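Local coordinates for protein kinectin 1 (Kinesin receptor) (PDB 4MU6) that is a Legionella pneumophila effector (LegC3) of unsettled molecular function, probably membrane-associated through a part beyond this elongated, largely coiled-coil N-terminal domain, at residues K39-W44 with E254-N259; L121-L126 with R164-R169; L68-Y73 with I212-T217; M3-C8 with D58-E63; Y270-K275 with A285-I290. All blocks are in the same frame, centred on the assembly; numbering follows the deposited sequence.

Contact 1: K39-W44 with E254-N259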
# COMPACT_ATOMS: atom_id res chain seq x y z
N LYS A 39 -13.89 -27.52 -37.66
CA LYS A 39 -13.21 -26.25 -37.93
C LYS A 39 -13.26 -25.29 -36.73
O LYS A 39 -13.51 -24.09 -36.88
CB LYS A 39 -13.78 -25.58 -39.18
CG LYS A 39 -13.74 -26.49 -40.40
CD LYS A 39 -13.88 -25.70 -41.68
CE LYS A 39 -12.74 -24.72 -41.82
NZ LYS A 39 -13.04 -23.81 -42.92
N ALA A 40 -13.02 -25.82 -35.54
CA ALA A 40 -13.13 -25.06 -34.30
C ALA A 40 -11.98 -25.46 -33.38
O ALA A 40 -11.30 -26.46 -33.64
CB ALA A 40 -14.47 -25.33 -33.65
N PRO A 41 -11.71 -24.66 -32.33
CA PRO A 41 -10.66 -25.12 -31.42
C PRO A 41 -11.00 -26.49 -30.82
O PRO A 41 -12.17 -26.75 -30.55
CB PRO A 41 -10.61 -24.02 -30.33
CG PRO A 41 -11.86 -23.20 -30.54
CD PRO A 41 -12.20 -23.30 -31.98
N ILE A 42 -10.02 -27.38 -30.69
CA ILE A 42 -10.26 -28.66 -30.04
C ILE A 42 -10.53 -28.35 -28.57
O ILE A 42 -9.70 -27.71 -27.91
CB ILE A 42 -9.05 -29.63 -30.15
CG1 ILE A 42 -8.54 -29.72 -31.60
CG2 ILE A 42 -9.41 -31.00 -29.56
CD1 ILE A 42 -9.61 -29.87 -32.65
N PRO A 43 -11.70 -28.76 -28.06
CA PRO A 43 -12.12 -28.33 -26.72
C PRO A 43 -11.21 -28.81 -25.61
O PRO A 43 -10.93 -28.03 -24.71
CB PRO A 43 -13.52 -28.94 -26.57
CG PRO A 43 -14.04 -28.94 -27.97
CD PRO A 43 -12.83 -29.35 -28.80
N TRP A 44 -10.75 -30.06 -25.67
CA TRP A 44 -9.83 -30.54 -24.65
C TRP A 44 -8.53 -29.75 -24.64
O TRP A 44 -7.98 -29.44 -23.58
CB TRP A 44 -9.52 -32.03 -24.83
CG TRP A 44 -8.60 -32.56 -23.77
CD1 TRP A 44 -7.23 -32.61 -23.80
CD2 TRP A 44 -8.99 -33.11 -22.50
NE1 TRP A 44 -6.75 -33.15 -22.63
CE2 TRP A 44 -7.80 -33.47 -21.82
CE3 TRP A 44 -10.22 -33.32 -21.87
CZ2 TRP A 44 -7.82 -34.05 -20.55
CZ3 TRP A 44 -10.23 -33.89 -20.60
CH2 TRP A 44 -9.03 -34.24 -19.96
N GLU A 254 -6.20 -15.32 -28.67
CA GLU A 254 -5.21 -15.64 -29.69
C GLU A 254 -5.04 -17.15 -29.87
O GLU A 254 -5.11 -17.67 -31.00
CB GLU A 254 -3.86 -15.02 -29.33
CG GLU A 254 -3.07 -14.56 -30.54
CD GLU A 254 -1.93 -13.62 -30.17
OE1 GLU A 254 -2.04 -12.92 -29.14
OE2 GLU A 254 -0.93 -13.58 -30.93
N ALA A 255 -4.80 -17.83 -28.77
CA ALA A 255 -4.65 -19.28 -28.75
C ALA A 255 -5.88 -19.95 -29.34
O ALA A 255 -5.76 -20.98 -30.00
CB ALA A 255 -4.41 -19.77 -27.31
N ASP A 256 -7.05 -19.39 -29.07
CA ASP A 256 -8.29 -19.87 -29.67
C ASP A 256 -8.23 -19.75 -31.19
O ASP A 256 -8.59 -20.69 -31.91
CB ASP A 256 -9.48 -19.05 -29.15
CG ASP A 256 -10.80 -19.43 -29.80
OD1 ASP A 256 -11.04 -19.03 -30.97
OD2 ASP A 256 -11.60 -20.11 -29.14
N GLN A 257 -7.77 -18.61 -31.68
CA GLN A 257 -7.74 -18.34 -33.12
C GLN A 257 -6.87 -19.31 -33.91
O GLN A 257 -7.19 -19.66 -35.04
CB GLN A 257 -7.26 -16.91 -33.38
CG GLN A 257 -8.26 -15.84 -33.05
CD GLN A 257 -9.45 -15.85 -33.99
OE1 GLN A 257 -10.46 -16.51 -33.73
NE2 GLN A 257 -9.33 -15.12 -35.10
N ILE A 258 -5.77 -19.74 -33.30
CA ILE A 258 -4.78 -20.53 -34.02
C ILE A 258 -4.82 -22.02 -33.71
O ILE A 258 -4.07 -22.79 -34.30
CB ILE A 258 -3.36 -20.02 -33.71
CG1 ILE A 258 -3.03 -20.26 -32.24
CG2 ILE A 258 -3.22 -18.55 -34.09
CD1 ILE A 258 -1.58 -19.97 -31.89
N ASN A 259 -5.69 -22.43 -32.78
CA ASN A 259 -5.80 -23.81 -32.34
C ASN A 259 -6.07 -24.78 -33.50
O ASN A 259 -5.29 -25.71 -33.74
CB ASN A 259 -6.91 -23.92 -31.30
CG ASN A 259 -7.02 -25.31 -30.67
OD1 ASN A 259 -7.62 -26.21 -31.26
ND2 ASN A 259 -6.48 -25.47 -29.45
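Asn259 reaches from helix 227-273 to the backbone of Ile42, whose N donates to Asn259 OD1 at 2.7 Å with an N-H...O angle of 157°. Ile42 N lies above the side-chain carbonyl plane of Asn259, 46° out of it. CG of Asn259 stands anti to its backbone N (chi1 -175°), and the side chain projects toward the loop. Asn259 OD1 also sits 3.2 Å from Pro41 CA and 3.6 Å from Ile42 CG1. One turn earlier, the carboxylate of Asp256 meets the proline ring, OD2 coming within 3.4 Å of Pro41 CG, while Pro41 CB packs on Asn259 CB at 3.8 Å. Further out, Ile42 is buried against Leu35 and Phe263, and Asn259 also touches Ile45, which places the bond among three helices. Lys39, with positive phi, is the first residue beyond helix 29-38, and Ile42 is the N-cap residue of helix 43-105. The arrangement is a proline-containing interhelical turn held by an asparagine of a packed helix in an all-helical fold.

Contact 2: L121-L126 with R164-R169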
# COMPACT_ATOMS: atom_id res chain seq x y z
N LEU A 121 4.61 49.44 52.27
CA LEU A 121 5.55 50.32 52.94
C LEU A 121 5.68 51.67 52.21
O LEU A 121 5.75 52.72 52.85
CB LEU A 121 6.91 49.63 53.05
CG LEU A 121 8.05 50.37 53.73
CD1 LEU A 121 7.76 50.59 55.21
CD2 LEU A 121 9.35 49.59 53.53
N LEU A 122 5.69 51.65 50.88
CA LEU A 122 5.76 52.90 50.12
C LEU A 122 4.54 53.79 50.37
O LEU A 122 4.67 55.02 50.47
CB LEU A 122 5.90 52.65 48.62
CG LEU A 122 7.22 52.06 48.13
CD1 LEU A 122 7.08 51.73 46.67
CD2 LEU A 122 8.39 53.02 48.36
N HIS A 123 3.35 53.18 50.48
CA HIS A 123 2.13 53.94 50.71
C HIS A 123 2.17 54.53 52.11
O HIS A 123 1.67 55.64 52.33
CB HIS A 123 0.89 53.05 50.59
CG HIS A 123 0.43 52.84 49.19
ND1 HIS A 123 -0.04 51.62 48.74
CD2 HIS A 123 0.36 53.68 48.13
CE1 HIS A 123 -0.38 51.73 47.47
NE2 HIS A 123 -0.14 52.97 47.07
N TYR A 124 2.73 53.77 53.04
CA TYR A 124 2.91 54.21 54.42
C TYR A 124 3.86 55.41 54.44
O TYR A 124 3.55 56.44 55.03
CB TYR A 124 3.41 53.04 55.28
CG TYR A 124 3.68 53.35 56.74
CD1 TYR A 124 2.63 53.45 57.66
CD2 TYR A 124 4.99 53.51 57.21
CE1 TYR A 124 2.88 53.72 59.01
CE2 TYR A 124 5.24 53.77 58.56
CZ TYR A 124 4.19 53.88 59.45
OH TYR A 124 4.44 54.15 60.78
N LYS A 125 5.01 55.28 53.77
CA LYS A 125 5.95 56.39 53.66
C LYS A 125 5.36 57.65 53.00
O LYS A 125 5.69 58.76 53.38
CB LYS A 125 7.22 55.98 52.92
CG LYS A 125 8.08 54.96 53.64
CD LYS A 125 9.41 54.77 52.93
CE LYS A 125 10.30 53.77 53.67
NZ LYS A 125 11.68 53.74 53.10
N LEU A 126 4.49 57.47 52.02
CA LEU A 126 3.90 58.63 51.33
C LEU A 126 2.89 59.33 52.23
O LEU A 126 2.80 60.55 52.24
CB LEU A 126 3.24 58.21 50.02
CG LEU A 126 2.59 59.34 49.22
CD1 LEU A 126 3.65 60.30 48.72
CD2 LEU A 126 1.76 58.78 48.07
N ARG A 164 7.00 57.60 42.00
CA ARG A 164 7.61 56.84 40.92
C ARG A 164 7.89 55.42 41.37
O ARG A 164 7.70 54.47 40.60
CB ARG A 164 8.88 57.52 40.41
CG ARG A 164 8.62 58.68 39.45
CD ARG A 164 9.91 59.20 38.81
NE ARG A 164 10.82 59.78 39.80
CZ ARG A 164 10.91 61.08 40.08
NH1 ARG A 164 10.15 61.96 39.43
NH2 ARG A 164 11.76 61.51 41.00
N SER A 165 8.32 55.27 42.62
CA SER A 165 8.55 53.95 43.20
C SER A 165 7.25 53.17 43.26
O SER A 165 7.21 51.99 42.88
CB SER A 165 9.15 54.06 44.59
OG SER A 165 10.50 54.47 44.50
N ILE A 166 6.19 53.83 43.73
CA ILE A 166 4.86 53.23 43.73
C ILE A 166 4.44 52.77 42.32
O ILE A 166 3.96 51.63 42.13
CB ILE A 166 3.81 54.20 44.28
CG1 ILE A 166 4.03 54.41 45.78
CG2 ILE A 166 2.41 53.67 44.00
CD1 ILE A 166 3.22 55.55 46.38
N ASN A 167 4.62 53.64 41.33
CA ASN A 167 4.25 53.31 39.96
C ASN A 167 5.02 52.09 39.46
O ASN A 167 4.43 51.21 38.84
CB ASN A 167 4.44 54.49 39.01
CG ASN A 167 3.90 54.20 37.62
OD1 ASN A 167 2.69 54.06 37.43
ND2 ASN A 167 4.80 54.09 36.64
N GLU A 168 6.31 52.02 39.77
CA GLU A 168 7.11 50.86 39.38
C GLU A 168 6.64 49.57 40.05
O GLU A 168 6.57 48.53 39.40
CB GLU A 168 8.61 51.09 39.61
CG GLU A 168 9.47 49.91 39.10
CD GLU A 168 10.98 50.15 39.18
OE1 GLU A 168 11.41 51.09 39.90
OE2 GLU A 168 11.73 49.39 38.52
N ARG A 169 6.30 49.64 41.34
CA ARG A 169 5.82 48.46 42.05
C ARG A 169 4.54 47.92 41.41
O ARG A 169 4.39 46.71 41.23
CB ARG A 169 5.55 48.75 43.53
CG ARG A 169 6.79 49.03 44.36
CD ARG A 169 7.68 47.81 44.45
NE ARG A 169 8.92 48.11 45.17
CZ ARG A 169 9.85 47.20 45.44
NH1 ARG A 169 9.67 45.96 45.06
NH2 ARG A 169 10.96 47.53 46.10
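Leu122 points at the opposing, nearly antiparallel helix and meets Ile166 there, with CB of Leu122 3.8 Å from CG1 of Ile166. CG of Leu122 lies anti to its carbonyl carbon (chi1 -69°), and beyond it the methyl CD1 reaches the opposing helix, 3.7 Å from both Ser165 CB and Ile166 N. Leu122 crosses Arg169 at about a right angle, CD1 touching the aliphatic CG of Arg169 at 3.6 Å, while the guanidinium is occupied elsewhere, NH1 bonding to Gln115. Ile166 sends CD1 the other way along the interface: it lies 3.8 Å from His123 CD2 and 3.9 Å from Leu126 CD2, and the isoleucine runs roughly perpendicular to both partners. Leu162 and Leu119 extend the apolar strip, and Ser165 OG turns back to Arg161 O of its own helix. The short segments pass 10.0 Å apart, 159° between their N-to-C directions. The two helices, successive in the chain with much of their connection not modelled, pair as an antiparallel helical hairpin near one tip of the coiled-coil domain.

Contact 3: L68-Y73 with I212-T217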
# COMPACT_ATOMS: atom_id res chain seq x y z
N LEU A 68 4.70 -4.28 -5.14
CA LEU A 68 4.02 -3.04 -4.76
C LEU A 68 3.77 -3.00 -3.25
O LEU A 68 3.91 -1.94 -2.62
CB LEU A 68 2.68 -2.92 -5.47
CG LEU A 68 2.64 -2.78 -6.99
CD1 LEU A 68 1.22 -3.01 -7.50
CD2 LEU A 68 3.15 -1.43 -7.42
N GLU A 69 3.38 -4.14 -2.68
CA GLU A 69 3.20 -4.25 -1.23
C GLU A 69 4.50 -3.92 -0.51
O GLU A 69 4.49 -3.23 0.50
CB GLU A 69 2.75 -5.65 -0.82
CG GLU A 69 1.26 -5.93 -0.95
CD GLU A 69 0.89 -7.37 -0.55
OE1 GLU A 69 1.78 -8.10 -0.05
OE2 GLU A 69 -0.29 -7.76 -0.72
N GLN A 70 5.61 -4.44 -1.03
CA GLN A 70 6.91 -4.25 -0.41
C GLN A 70 7.34 -2.79 -0.46
O GLN A 70 7.91 -2.28 0.50
CB GLN A 70 7.97 -5.14 -1.07
CG GLN A 70 8.06 -6.55 -0.47
CD GLN A 70 8.50 -6.54 0.99
OE1 GLN A 70 9.61 -6.10 1.31
NE2 GLN A 70 7.63 -7.02 1.88
N GLN A 71 7.05 -2.14 -1.58
CA GLN A 71 7.28 -0.71 -1.69
C GLN A 71 6.48 0.06 -0.62
O GLN A 71 7.03 0.90 0.09
CB GLN A 71 6.90 -0.21 -3.08
CG GLN A 71 6.98 1.30 -3.24
CD GLN A 71 8.39 1.80 -3.53
OE1 GLN A 71 9.37 1.07 -3.41
NE2 GLN A 71 8.49 3.07 -3.94
N SER A 72 5.19 -0.23 -0.52
CA SER A 72 4.32 0.49 0.41
C SER A 72 4.70 0.19 1.86
O SER A 72 4.63 1.06 2.72
CB SER A 72 2.85 0.13 0.17
OG SER A 72 2.39 0.69 -1.04
N TYR A 73 5.08 -1.06 2.12
CA TYR A 73 5.43 -1.47 3.47
C TYR A 73 6.60 -0.64 3.96
O TYR A 73 6.56 -0.10 5.07
CB TYR A 73 5.80 -2.95 3.50
CG TYR A 73 6.36 -3.46 4.81
CD1 TYR A 73 7.72 -3.41 5.07
CD2 TYR A 73 5.53 -4.02 5.78
CE1 TYR A 73 8.25 -3.91 6.26
CE2 TYR A 73 6.04 -4.53 6.97
CZ TYR A 73 7.41 -4.47 7.19
OH TYR A 73 7.95 -4.94 8.36
N ILE A 212 3.72 -7.51 12.54
CA ILE A 212 3.97 -8.84 13.09
C ILE A 212 3.18 -9.89 12.32
O ILE A 212 3.71 -10.93 11.98
CB ILE A 212 3.58 -8.93 14.58
CG1 ILE A 212 4.45 -7.99 15.43
CG2 ILE A 212 3.67 -10.36 15.06
CD1 ILE A 212 5.92 -8.39 15.49
N GLY A 213 1.91 -9.62 12.04
CA GLY A 213 1.09 -10.54 11.29
C GLY A 213 1.55 -10.63 9.84
O GLY A 213 1.69 -11.73 9.30
N TYR A 214 1.80 -9.48 9.22
CA TYR A 214 2.21 -9.47 7.82
C TYR A 214 3.52 -10.20 7.62
O TYR A 214 3.66 -11.00 6.69
CB TYR A 214 2.33 -8.03 7.29
CG TYR A 214 2.93 -7.93 5.89
CD1 TYR A 214 2.18 -8.27 4.76
CD2 TYR A 214 4.24 -7.50 5.71
CE1 TYR A 214 2.73 -8.17 3.49
CE2 TYR A 214 4.79 -7.39 4.44
CZ TYR A 214 4.02 -7.72 3.34
OH TYR A 214 4.56 -7.62 2.08
N ASN A 215 4.49 -9.94 8.48
CA ASN A 215 5.82 -10.51 8.32
C ASN A 215 5.86 -12.03 8.54
O ASN A 215 6.85 -12.68 8.21
CB ASN A 215 6.83 -9.81 9.23
CG ASN A 215 7.30 -8.48 8.67
OD1 ASN A 215 7.48 -8.32 7.47
ND2 ASN A 215 7.51 -7.51 9.55
N SER A 216 4.79 -12.61 9.08
CA SER A 216 4.73 -14.05 9.25
C SER A 216 3.82 -14.80 8.27
O SER A 216 4.10 -15.94 7.94
CB SER A 216 4.42 -14.44 10.70
OG SER A 216 3.11 -14.07 11.07
N THR A 217 2.73 -14.19 7.80
CA THR A 217 1.84 -14.87 6.84
C THR A 217 1.89 -14.30 5.43
O THR A 217 1.57 -14.98 4.47
CB THR A 217 0.37 -14.74 7.24
OG1 THR A 217 0.05 -13.35 7.35
CG2 THR A 217 0.09 -15.43 8.55
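The rings of Tyr73 and Tyr214 meet obliquely, their planes 31° apart and centroids 5.3 Å from each other, with Tyr73 CE2 3.7 Å from Tyr214 CD2. At the edge of the Tyr214 ring, near its plane, lie two polar groups. One is the amide of Gln70, almost coplanar with the ring, whose NE2 donates to Tyr214 OH at 3.1 Å. The other is the carboxylate of Glu69, turned 71° from the ring plane, with Glu69 OE1 3.5 Å from Tyr214 OH; its second oxygen, OE2, is held in a salt bridge by Lys65. A second amide bond runs the other way, from helix 158-217: Asn215 ND2 donates to Tyr73 OH at 2.9 Å, the hydroxyl lying close to the asparagine amide plane. Each tyrosine hydroxyl thus accepts from an amide of the opposing helix. Both tyrosines carry CG anti to the backbone N (chi1 172°). The segment axes are 13.3 Å apart at closest approach, a distance bridged by the long tyrosine side chains. Ile221, in the loop after helix 158-217, touches Tyr73, Tyr214 and Glu69, while Leu68 and Ser72 of helix 43-105 pack against Leu233 of helix 227-273.

Contact 4: M3-C8 with D58-E63; sequences MFLANC and DSDKTE
Asp60 carries this contact, its carboxylate gripping two successive backbone amides of the N-terminal segment. Phe4 N donates to OD1 of Asp60 at 3.0 Å, approaching on the syn side, and Leu5 N donates to OD2 of Asp60 at 2.8 Å along its syn lone pair. With CG anti to the carbonyl carbon (chi1 -67°), the aspartate projects from helix 43-105 toward the loop, and two bonds to a pair of adjacent N-H groups should fix the rotation of the carboxylate. Met3, a selenomethionine, bends at chi2 and chi3 and sets CE over the carboxylate face, 3.3 Å from Asp60 CG. Phe4 lies beside OD1, its ring 19° from the carboxylate plane, and its CE2 is 3.4 Å from Ser59 OG. Leu5 continues inward, touching Cys248 and Leu251 of helix 227-273, and Asn7 ND2 bonds to Met3 O at 2.7 Å within the same segment. A helix carboxylate from a distant part of the chain thus receives the first N-H groups of a short turn with helical backbone angles, joining the loop before helix 10-22 to helix 43-105.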
# COMPACT_ATOMS: atom_id res chain seq x y z
N MSE A 3 8.61 -12.94 -15.66
CA MSE A 3 7.19 -12.87 -15.98
C MSE A 3 6.77 -13.95 -16.97
O MSE A 3 7.53 -14.33 -17.85
CB MSE A 3 6.87 -11.50 -16.56
CG MSE A 3 7.19 -10.39 -15.59
SE MSE A 3 6.09 -10.58 -13.99
CE MSE A 3 4.42 -10.18 -14.86
N PHE A 4 5.54 -14.42 -16.81
CA PHE A 4 5.01 -15.45 -17.69
C PHE A 4 4.21 -14.90 -18.88
O PHE A 4 4.52 -15.21 -20.03
CB PHE A 4 4.15 -16.44 -16.90
CG PHE A 4 4.95 -17.35 -16.01
CD1 PHE A 4 5.55 -18.50 -16.53
CD2 PHE A 4 5.08 -17.09 -14.65
CE1 PHE A 4 6.28 -19.36 -15.71
CE2 PHE A 4 5.80 -17.94 -13.82
CZ PHE A 4 6.40 -19.08 -14.35
N LEU A 5 3.17 -14.11 -18.60
CA LEU A 5 2.29 -13.66 -19.68
C LEU A 5 3.06 -12.88 -20.73
O LEU A 5 2.93 -13.13 -21.92
CB LEU A 5 1.13 -12.81 -19.15
CG LEU A 5 0.02 -13.47 -18.35
CD1 LEU A 5 -1.15 -12.52 -18.21
CD2 LEU A 5 -0.41 -14.80 -18.97
N ALA A 6 3.89 -11.95 -20.26
CA ALA A 6 4.66 -11.07 -21.13
C ALA A 6 5.65 -11.83 -22.00
O ALA A 6 6.05 -11.33 -23.05
CB ALA A 6 5.39 -10.02 -20.31
N ASN A 7 6.03 -13.02 -21.57
CA ASN A 7 7.02 -13.82 -22.29
C ASN A 7 6.42 -15.04 -22.99
O ASN A 7 7.15 -15.92 -23.46
CB ASN A 7 8.15 -14.24 -21.36
CG ASN A 7 8.99 -13.06 -20.90
OD1 ASN A 7 9.55 -12.33 -21.72
ND2 ASN A 7 9.05 -12.85 -19.59
N CYS A 8 5.09 -15.08 -23.07
CA CYS A 8 4.41 -16.21 -23.68
C CYS A 8 4.45 -16.15 -25.20
O CYS A 8 3.95 -15.20 -25.81
CB CYS A 8 2.96 -16.31 -23.20
SG CYS A 8 2.08 -17.82 -23.71
N ASP A 58 -2.13 -15.78 -12.89
CA ASP A 58 -2.19 -15.77 -11.44
C ASP A 58 -0.80 -15.56 -10.85
O ASP A 58 -0.63 -14.80 -9.89
CB ASP A 58 -2.85 -17.03 -10.90
CG ASP A 58 -4.36 -16.98 -11.03
OD1 ASP A 58 -4.86 -16.01 -11.64
OD2 ASP A 58 -5.04 -17.90 -10.52
N SER A 59 0.20 -16.19 -11.46
CA SER A 59 1.58 -16.05 -10.97
C SER A 59 2.10 -14.61 -11.14
O SER A 59 2.71 -14.05 -10.22
CB SER A 59 2.52 -17.04 -11.65
OG SER A 59 3.86 -16.76 -11.25
N ASP A 60 1.84 -14.02 -12.30
CA ASP A 60 2.20 -12.63 -12.56
C ASP A 60 1.54 -11.70 -11.54
O ASP A 60 2.21 -10.85 -10.95
CB ASP A 60 1.82 -12.23 -13.98
CG ASP A 60 2.65 -12.97 -15.04
OD1 ASP A 60 3.56 -13.76 -14.67
OD2 ASP A 60 2.40 -12.75 -16.24
N LYS A 61 0.24 -11.88 -11.31
CA LYS A 61 -0.51 -11.02 -10.42
C LYS A 61 0.02 -11.09 -9.00
O LYS A 61 0.10 -10.07 -8.31
CB LYS A 61 -1.99 -11.41 -10.43
CG LYS A 61 -2.74 -10.94 -11.66
CD LYS A 61 -4.12 -11.54 -11.73
CE LYS A 61 -4.95 -11.15 -10.53
NZ LYS A 61 -6.37 -11.53 -10.77
N THR A 62 0.38 -12.30 -8.58
CA THR A 62 0.93 -12.50 -7.25
C THR A 62 2.26 -11.76 -7.14
O THR A 62 2.52 -11.07 -6.16
CB THR A 62 1.11 -14.01 -6.89
OG1 THR A 62 -0.17 -14.65 -6.86
CG2 THR A 62 1.76 -14.16 -5.55
N GLU A 63 3.10 -11.90 -8.17
CA GLU A 63 4.43 -11.29 -8.14
C GLU A 63 4.43 -9.74 -8.08
O GLU A 63 5.20 -9.15 -7.31
CB GLU A 63 5.26 -11.76 -9.34
CG GLU A 63 6.64 -11.12 -9.40
CD GLU A 63 7.51 -11.48 -8.20
OE1 GLU A 63 7.35 -12.59 -7.64
OE2 GLU A 63 8.36 -10.63 -7.83

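Contact 5: Y270-K275 with A285-I290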
# COMPACT_ATOMS: atom_id res chain seq x y z
N TYR A 270 1.04 -36.87 -37.00
CA TYR A 270 0.58 -38.01 -36.22
C TYR A 270 0.10 -39.16 -37.11
O TYR A 270 0.34 -40.33 -36.82
CB TYR A 270 -0.56 -37.54 -35.32
CG TYR A 270 -1.29 -38.59 -34.54
CD1 TYR A 270 -0.86 -38.97 -33.27
CD2 TYR A 270 -2.46 -39.17 -35.04
CE1 TYR A 270 -1.56 -39.91 -32.53
CE2 TYR A 270 -3.16 -40.11 -34.30
CZ TYR A 270 -2.70 -40.47 -33.04
OH TYR A 270 -3.38 -41.40 -32.28
N LEU A 271 -0.59 -38.81 -38.19
CA LEU A 271 -1.14 -39.81 -39.10
C LEU A 271 -0.07 -40.45 -39.98
O LEU A 271 -0.34 -41.43 -40.69
CB LEU A 271 -2.25 -39.20 -39.96
CG LEU A 271 -3.56 -38.85 -39.25
CD1 LEU A 271 -4.58 -38.39 -40.28
CD2 LEU A 271 -4.10 -40.05 -38.46
N ASN A 272 1.14 -39.91 -39.94
CA ASN A 272 2.22 -40.42 -40.77
C ASN A 272 3.26 -41.15 -39.92
O ASN A 272 4.05 -41.93 -40.43
CB ASN A 272 2.90 -39.28 -41.54
CG ASN A 272 2.02 -38.69 -42.64
OD1 ASN A 272 1.25 -39.38 -43.30
ND2 ASN A 272 2.18 -37.40 -42.86
N LYS A 273 3.27 -40.87 -38.63
CA LYS A 273 4.27 -41.41 -37.72
C LYS A 273 3.95 -42.85 -37.33
O LYS A 273 4.85 -43.60 -36.93
CB LYS A 273 4.34 -40.58 -36.44
CG LYS A 273 5.04 -39.24 -36.55
CD LYS A 273 4.47 -38.24 -35.54
CE LYS A 273 4.25 -38.86 -34.15
NZ LYS A 273 3.56 -37.93 -33.20
N LYS A 274 2.68 -43.22 -37.43
CA LYS A 274 2.20 -44.55 -37.04
C LYS A 274 2.25 -44.87 -35.54
O LYS A 274 2.09 -46.03 -35.15
CB LYS A 274 2.90 -45.65 -37.84
CG LYS A 274 2.89 -45.41 -39.34
CD LYS A 274 3.46 -46.60 -40.08
CE LYS A 274 3.31 -46.44 -41.57
NZ LYS A 274 3.56 -47.73 -42.26
N LYS A 275 2.47 -43.87 -34.69
CA LYS A 275 2.33 -44.08 -33.25
C LYS A 275 0.86 -43.91 -32.86
O LYS A 275 0.48 -42.94 -32.19
CB LYS A 275 3.21 -43.12 -32.45
CG LYS A 275 4.70 -43.28 -32.70
CD LYS A 275 5.52 -42.59 -31.63
CE LYS A 275 5.43 -43.34 -30.31
NZ LYS A 275 5.90 -44.75 -30.44
N ALA A 285 -9.09 -42.58 -44.68
CA ALA A 285 -10.39 -41.95 -44.56
C ALA A 285 -10.28 -40.59 -43.84
O ALA A 285 -11.05 -39.68 -44.12
CB ALA A 285 -11.37 -42.85 -43.83
N LEU A 286 -9.32 -40.46 -42.94
CA LEU A 286 -9.16 -39.20 -42.22
C LEU A 286 -8.47 -38.18 -43.14
O LEU A 286 -8.80 -36.98 -43.12
CB LEU A 286 -8.37 -39.38 -40.94
CG LEU A 286 -9.06 -40.05 -39.75
CD1 LEU A 286 -8.01 -40.36 -38.71
CD2 LEU A 286 -10.18 -39.17 -39.16
N LYS A 287 -7.52 -38.67 -43.92
CA LYS A 287 -6.82 -37.86 -44.91
C LYS A 287 -7.80 -37.31 -45.94
O LYS A 287 -7.67 -36.17 -46.39
CB LYS A 287 -5.72 -38.68 -45.57
CG LYS A 287 -4.48 -38.85 -44.69
CD LYS A 287 -3.62 -40.03 -45.19
CE LYS A 287 -2.12 -39.72 -45.16
NZ LYS A 287 -1.64 -39.19 -43.85
N SER A 288 -8.78 -38.12 -46.31
CA SER A 288 -9.85 -37.65 -47.19
C SER A 288 -10.59 -36.44 -46.59
O SER A 288 -10.84 -35.47 -47.28
CB SER A 288 -10.82 -38.79 -47.50
OG SER A 288 -11.96 -38.31 -48.19
N VAL A 289 -10.93 -36.50 -45.31
CA VAL A 289 -11.62 -35.39 -44.67
C VAL A 289 -10.69 -34.17 -44.56
O VAL A 289 -11.10 -33.03 -44.80
CB VAL A 289 -12.19 -35.75 -43.27
CG1 VAL A 289 -12.97 -34.57 -42.72
CG2 VAL A 289 -13.09 -36.94 -43.37
N ILE A 290 -9.44 -34.44 -44.23
CA ILE A 290 -8.45 -33.38 -44.11
C ILE A 290 -8.24 -32.62 -45.42
O ILE A 290 -8.27 -31.38 -45.44
CB ILE A 290 -7.12 -33.94 -43.56
CG1 ILE A 290 -7.29 -34.25 -42.07
CG2 ILE A 290 -5.98 -32.97 -43.78
CD1 ILE A 290 -6.18 -35.11 -41.48
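The end of helix 227-273 packs on the next helix, 280-294, across the short loop that joins them, with Leu271 as the apolar contact and Asn272 as the polar one. Leu271 leans toward the second helix and divides its methyls between two residues there. CD1 of Leu271 meets Ile290 CD1 tip to tip at 3.8 Å, while its CD2 lies 3.9 Å from CD1 of Leu286, a side chain that it crosses at about a right angle. Phe29 and Ile36 of helix 29-38 lie against Leu286 and Ile290 respectively, and Leu278 of the connecting loop touches both leucines, so that the cluster is buried among three helices. Beside it Lys287 bends at chi3 and chi4 to bring NZ to Asn272 OD1 at 2.9 Å. The ammonium stands above the carbonyl plane of Asn272, 37° out of it, and makes a second hydrogen bond to Gln268 OE1. Two neutral amide oxygens hold the lysine charge near the helix end, whose dipole might add to its stabilisation, while Lys287 NZ passes 3.9 Å from Leu271 CB. The chemistry is therefore that of a leucine-isoleucine cluster bordered by a lysine ammonium hydrogen-bonded to two side-chain amide oxygens.

All five contacts lie in one elongated, almost entirely helical domain. Helix 43-105 serves contacts 1, 3 and 4; helix 227-273 serves contacts 1 and 5; helix 158-217 serves contacts 2 and 3. Contact 2 stands at one far end, its centre about 128 Å from that of contact 5, and contacts 1 and 5 lie on the opposite side of the chain's centre. Contact 3, near that centre, is about 21 Å from contact 4, centre to centre. Along the chain, contact 2 lies inside the chain loop closed by contact 3, and both inside that closed by contact 1, whereas contacts 1 and 4 interleave and contact 5 follows contact 1. Long helices thus run out and back, drawing sequence-distant segments together in a rod-like domain.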